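Local atomic coordinates of translation initiation factor eif-2b-like protein (Chaetomium thermophilum, PDB entry 4ZEO), a protein that serves as the delta subunit in the regulatory subcomplex of the guanine nucleotide exchange factor eIF2B, and so probably acts in translation initiation. Residues A184-Y192 and F204-I213. Numbering follows the deposited sequence.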
# COMPACT_ATOMS: atom_id res chain seq x y z
N ALA A 184 -13.77 3.46 -8.50
CA ALA A 184 -14.34 3.13 -9.80
C ALA A 184 -15.47 2.11 -9.63
O ALA A 184 -16.54 2.23 -10.26
CB ALA A 184 -13.28 2.60 -10.75
N PHE A 185 -15.21 1.11 -8.79
CA PHE A 185 -16.22 0.09 -8.47
C PHE A 185 -17.45 0.73 -7.83
O PHE A 185 -18.59 0.30 -8.01
CB PHE A 185 -15.66 -0.97 -7.51
CG PHE A 185 -14.75 -1.96 -8.17
CD1 PHE A 185 -14.50 -1.92 -9.54
CD2 PHE A 185 -14.20 -3.00 -7.43
CE1 PHE A 185 -13.68 -2.87 -10.14
CE2 PHE A 185 -13.38 -3.96 -8.03
CZ PHE A 185 -13.13 -3.89 -9.38
N ARG A 186 -17.21 1.78 -7.06
CA ARG A 186 -18.29 2.48 -6.42
C ARG A 186 -19.23 3.04 -7.50
O ARG A 186 -20.46 2.93 -7.41
CB ARG A 186 -17.73 3.58 -5.53
CG ARG A 186 -18.64 4.01 -4.42
CD ARG A 186 -18.09 5.19 -3.68
NE ARG A 186 -18.97 5.56 -2.59
CZ ARG A 186 -20.04 6.33 -2.76
NH1 ARG A 186 -20.31 6.80 -3.97
NH2 ARG A 186 -20.82 6.65 -1.73
N LYS A 187 -18.63 3.60 -8.55
CA LYS A 187 -19.38 4.15 -9.67
C LYS A 187 -20.10 3.04 -10.45
O LYS A 187 -21.23 3.22 -10.91
CB LYS A 187 -18.43 4.93 -10.58
CG LYS A 187 -18.03 6.29 -10.06
CD LYS A 187 -17.17 7.01 -11.08
CE LYS A 187 -16.43 8.21 -10.49
NZ LYS A 187 -17.27 9.43 -10.33
N VAL A 188 -19.45 1.89 -10.59
CA VAL A 188 -20.04 0.74 -11.28
C VAL A 188 -21.33 0.30 -10.60
O VAL A 188 -22.35 0.08 -11.26
CB VAL A 188 -19.04 -0.44 -11.33
CG1 VAL A 188 -19.71 -1.70 -11.86
CG2 VAL A 188 -17.84 -0.08 -12.17
N ILE A 189 -21.30 0.23 -9.27
CA ILE A 189 -22.47 -0.12 -8.48
C ILE A 189 -23.58 0.92 -8.63
O ILE A 189 -24.75 0.56 -8.80
CB ILE A 189 -22.10 -0.27 -7.01
CG1 ILE A 189 -21.14 -1.44 -6.84
CG2 ILE A 189 -23.33 -0.47 -6.15
CD1 ILE A 189 -20.55 -1.53 -5.46
N GLU A 190 -23.21 2.21 -8.62
CA GLU A 190 -24.19 3.29 -8.79
C GLU A 190 -24.91 3.12 -10.11
O GLU A 190 -26.14 3.21 -10.18
CB GLU A 190 -23.51 4.67 -8.73
CG GLU A 190 -23.15 5.17 -7.32
CD GLU A 190 -22.47 6.55 -7.30
OE1 GLU A 190 -21.47 6.75 -8.02
OE2 GLU A 190 -22.97 7.44 -6.56
N SER A 191 -24.14 2.84 -11.15
CA SER A 191 -24.67 2.68 -12.49
C SER A 191 -25.50 1.42 -12.64
O SER A 191 -26.35 1.34 -13.52
CB SER A 191 -23.51 2.66 -13.50
OG SER A 191 -23.01 3.97 -13.73
N TYR A 192 -25.20 0.42 -11.82
CA TYR A 192 -25.79 -0.90 -12.02
C TYR A 192 -27.32 -0.94 -11.96
O TYR A 192 -27.94 -0.40 -11.03
CB TYR A 192 -25.22 -1.88 -11.00
CG TYR A 192 -25.77 -3.26 -11.16
CD1 TYR A 192 -25.35 -4.08 -12.20
CD2 TYR A 192 -26.72 -3.77 -10.27
CE1 TYR A 192 -25.86 -5.35 -12.36
CE2 TYR A 192 -27.22 -5.04 -10.41
CZ TYR A 192 -26.78 -5.83 -11.46
OH TYR A 192 -27.27 -7.11 -11.62
N PHE A 204 -24.82 -9.77 -10.71
CA PHE A 204 -23.79 -8.74 -10.63
C PHE A 204 -22.34 -9.24 -10.75
O PHE A 204 -21.57 -8.72 -11.56
CB PHE A 204 -23.98 -7.93 -9.33
CG PHE A 204 -22.96 -6.85 -9.14
CD1 PHE A 204 -23.02 -5.68 -9.90
CD2 PHE A 204 -21.96 -6.96 -8.19
CE1 PHE A 204 -22.05 -4.66 -9.74
CE2 PHE A 204 -21.00 -5.95 -8.01
CZ PHE A 204 -21.05 -4.80 -8.79
N VAL A 205 -21.97 -10.24 -9.98
CA VAL A 205 -20.59 -10.69 -10.00
C VAL A 205 -20.17 -11.29 -11.35
O VAL A 205 -19.20 -10.83 -11.96
CB VAL A 205 -20.33 -11.71 -8.84
CG1 VAL A 205 -18.96 -12.36 -8.96
CG2 VAL A 205 -20.51 -11.00 -7.49
N PRO A 206 -20.92 -12.26 -11.89
CA PRO A 206 -20.37 -12.76 -13.16
C PRO A 206 -20.52 -11.81 -14.38
O PRO A 206 -19.67 -11.83 -15.26
CB PRO A 206 -21.14 -14.07 -13.35
CG PRO A 206 -22.46 -13.82 -12.67
CD PRO A 206 -22.11 -13.03 -11.45
N HIS A 207 -21.61 -11.06 -14.48
CA HIS A 207 -21.86 -10.22 -15.66
C HIS A 207 -21.30 -8.81 -15.62
O HIS A 207 -21.06 -8.23 -16.67
CB HIS A 207 -23.35 -10.18 -15.96
CG HIS A 207 -23.88 -11.49 -16.42
ND1 HIS A 207 -24.19 -12.51 -15.55
CD2 HIS A 207 -24.09 -11.98 -17.67
CE1 HIS A 207 -24.60 -13.56 -16.24
NE2 HIS A 207 -24.56 -13.26 -17.52
N VAL A 208 -21.19 -8.23 -14.43
CA VAL A 208 -20.72 -6.86 -14.31
C VAL A 208 -19.36 -6.70 -13.61
O VAL A 208 -18.44 -6.09 -14.15
CB VAL A 208 -21.76 -6.01 -13.57
CG1 VAL A 208 -21.24 -4.58 -13.36
CG2 VAL A 208 -23.08 -6.01 -14.34
N LEU A 209 -19.23 -7.24 -12.40
CA LEU A 209 -17.99 -7.05 -11.65
C LEU A 209 -16.78 -7.74 -12.26
O LEU A 209 -15.72 -7.13 -12.39
CB LEU A 209 -18.18 -7.52 -10.20
CG LEU A 209 -16.89 -7.44 -9.37
CD1 LEU A 209 -16.39 -6.00 -9.25
CD2 LEU A 209 -17.08 -8.08 -7.98
N ASN A 210 -16.94 -9.01 -12.62
CA ASN A 210 -15.83 -9.80 -13.13
C ASN A 210 -15.22 -9.23 -14.43
O ASN A 210 -14.01 -9.27 -14.58
CB ASN A 210 -16.25 -11.27 -13.33
CG ASN A 210 -16.20 -12.07 -12.05
OD1 ASN A 210 -15.91 -11.53 -10.97
ND2 ASN A 210 -16.55 -13.35 -12.14
N PRO A 211 -16.05 -8.71 -15.37
CA PRO A 211 -15.41 -8.07 -16.53
C PRO A 211 -14.51 -6.88 -16.17
O PRO A 211 -13.49 -6.68 -16.85
CB PRO A 211 -16.60 -7.62 -17.36
CG PRO A 211 -17.63 -8.66 -17.07
CD PRO A 211 -17.49 -8.90 -15.59
N GLN A 212 -14.85 -6.11 -15.14
CA GLN A 212 -13.98 -5.02 -14.68
C GLN A 212 -12.66 -5.57 -14.12
O GLN A 212 -11.59 -5.06 -14.40
CB GLN A 212 -14.67 -4.15 -13.61
CG GLN A 212 -16.15 -3.92 -13.82
CD GLN A 212 -16.50 -3.27 -15.15
OE1 GLN A 212 -15.74 -2.47 -15.70
NE2 GLN A 212 -17.65 -3.65 -15.69
N ILE A 213 -12.75 -6.62 -13.31
CA ILE A 213 -11.56 -7.25 -12.75
C ILE A 213 -10.65 -7.81 -13.84
O ILE A 213 -9.44 -7.66 -13.80
CB ILE A 213 -11.95 -8.37 -11.78
CG1 ILE A 213 -12.85 -7.80 -10.68
CG2 ILE A 213 -10.70 -9.04 -11.17
CD1 ILE A 213 -13.32 -8.82 -9.68
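Y192 and F204 meet in an edge-to-face pair: CD1 of F204 sits over one face of the tyrosine ring, 3.6 Å from Y192 CD1, with the planes at 79°. The tyrosine CG lies anti to the backbone N (chi1 -179°), which carries the ring from the end of helix 174-191 across to the neighbouring helix. There V208 comes up to the edge of the same ring, near its plane, its CG2 3.5 Å from Y192 CE1, while the hydroxyl bonds to H203. With an alanine here in place of the ring, F204 and V208 would probably face a gap and H203 would lose its hydroxyl partner. Further along, V188 CG1 lies alongside V208 CG1, 3.6 Å away, as the two valines run past each other in opposite directions, and I189 CG1 approaches F204 CZ. At the far end the F185 ring reaches the surface formed by L209, Q212 and I213: L209 CD1 makes a CH-pi contact over its face, 4.0 Å from the ring centroid. Q212 packs its CB against F185 CE1; its bent chain returns NE2 to V208 O at 3.0 Å, and the amide also bonds to H156 N and D154 O. Apolar side chains thus bridge segments running at 150°, a near-antiparallel helical hairpin within the N-terminal helical bundle of an eIF2B alpha/beta/delta-family subunit.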